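Local coordinates for protein myosin regulatory light chain (Placopecten magellanicus, PDB 3PN7) that probably confers calcium-dependent control on molluscan muscle myosin, as the regulatory light chain that packs against the myosin heavy chain, at residues 30-34 against 44-48. Numbering follows the deposited sequence.
Sequences TMIDQ and DLKEM. With MG (magnesium ion), chain G.
The two flanks of an EF-hand meet here: residues 30-34 carry the last turn of the entering helix 19-32 into the loop, and residues 44-48 belong to the exiting helix 42-52. Helical geometry breaks at Asp33 (phi/psi -79/70), the centre of an inverse gamma turn. In register, the CA atoms of Ile32 and Met48 lie 5.8 Å apart, those of Gln34 and Asp44 5.4 Å. Long, flexible Met48 sets SD 4.0 Å from Met31 CG and CG 4.1 Å from Ile32 CG1. Branched Ile32 also brings CG2 4.0 Å from Leu45 CD1; the myosin heavy chain, a separate chain, packs on all four. The CA-to-CB bonds of Gln34 and Asp44 point toward the opposite segment; Asp44 OD1 (chi1 m) lies 3.5 Å from Gln34 CB and accepts a hydrogen bond from Asn35 N. Asp33 OD1 accepts one from Gly38 N. Asp33 OD2 and Asp44 OD2, 3.5 Å apart, each bind MG at 2.4 Å. Such close carboxylates would repel; the shared cation offsets their charge, joining the loop start to the exiting helix's first turn.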
# COMPACT_ATOMS: atom_id res chain seq x y z
N THR B 30 -3.29 15.20 33.80
CA THR B 30 -3.85 14.96 35.12
C THR B 30 -2.86 14.26 36.06
O THR B 30 -2.76 14.61 37.24
CB THR B 30 -5.17 14.15 34.97
OG1 THR B 30 -6.19 15.00 34.42
CG2 THR B 30 -5.64 13.55 36.29
N MET B 31 -2.12 13.28 35.54
CA MET B 31 -1.15 12.56 36.36
C MET B 31 0.07 13.41 36.71
O MET B 31 0.61 13.31 37.82
CB MET B 31 -0.70 11.28 35.68
CG MET B 31 0.27 10.47 36.55
SD MET B 31 0.59 8.82 35.89
CE MET B 31 -1.07 8.19 35.75
N ILE B 32 0.52 14.23 35.77
CA ILE B 32 1.69 15.07 36.00
C ILE B 32 1.35 16.21 36.95
O ILE B 32 2.20 16.69 37.70
CB ILE B 32 2.28 15.60 34.68
CG1 ILE B 32 2.71 14.45 33.78
CG2 ILE B 32 3.49 16.47 34.94
CD1 ILE B 32 2.93 14.86 32.35
N ASP B 33 0.09 16.63 36.94
CA ASP B 33 -0.38 17.66 37.86
C ASP B 33 -0.65 17.08 39.25
O ASP B 33 -1.80 16.99 39.69
CB ASP B 33 -1.63 18.35 37.31
CG ASP B 33 -2.12 19.46 38.22
OD1 ASP B 33 -3.29 19.88 38.11
OD2 ASP B 33 -1.32 19.91 39.08
N GLN B 34 0.41 16.70 39.94
CA GLN B 34 0.28 16.08 41.26
C GLN B 34 -0.46 17.01 42.24
O GLN B 34 -1.03 16.55 43.23
CB GLN B 34 1.66 15.65 41.78
CG GLN B 34 2.50 14.81 40.77
CD GLN B 34 2.29 13.29 40.91
OE1 GLN B 34 1.25 12.74 40.53
NE2 GLN B 34 3.31 12.61 41.45
N ASP B 44 5.38 19.91 40.45
CA ASP B 44 4.68 18.79 39.82
C ASP B 44 5.63 17.99 38.96
O ASP B 44 5.64 16.76 38.99
CB ASP B 44 3.54 19.31 38.95
CG ASP B 44 2.35 19.75 39.75
OD1 ASP B 44 1.81 18.92 40.50
OD2 ASP B 44 1.95 20.93 39.61
N LEU B 45 6.44 18.72 38.20
CA LEU B 45 7.38 18.11 37.27
C LEU B 45 8.45 17.34 38.04
O LEU B 45 8.72 16.17 37.74
CB LEU B 45 8.02 19.20 36.41
CG LEU B 45 8.15 19.06 34.90
CD1 LEU B 45 6.93 18.46 34.28
CD2 LEU B 45 8.45 20.42 34.30
N LYS B 46 9.06 18.00 39.03
CA LYS B 46 10.04 17.34 39.90
C LYS B 46 9.45 16.08 40.53
O LYS B 46 10.07 15.01 40.52
CB LYS B 46 10.48 18.26 41.04
CG LYS B 46 11.34 19.45 40.65
CD LYS B 46 12.06 19.99 41.88
CE LYS B 46 13.03 21.11 41.53
NZ LYS B 46 14.02 21.33 42.62
N GLU B 47 8.25 16.23 41.08
CA GLU B 47 7.53 15.10 41.66
C GLU B 47 7.35 13.97 40.65
O GLU B 47 7.68 12.81 40.94
CB GLU B 47 6.17 15.55 42.20
CG GLU B 47 5.66 14.63 43.27
CD GLU B 47 6.72 14.39 44.35
OE1 GLU B 47 7.32 15.38 44.83
OE2 GLU B 47 6.97 13.21 44.71
N MET B 48 6.82 14.29 39.47
CA MET B 48 6.62 13.28 38.45
C MET B 48 7.93 12.59 38.07
O MET B 48 8.00 11.36 38.04
CB MET B 48 5.94 13.85 37.21
CG MET B 48 5.49 12.77 36.23
SD MET B 48 4.08 11.79 36.84
CE MET B 48 4.80 10.17 36.95
MG MG G . -0.21 21.85 40.04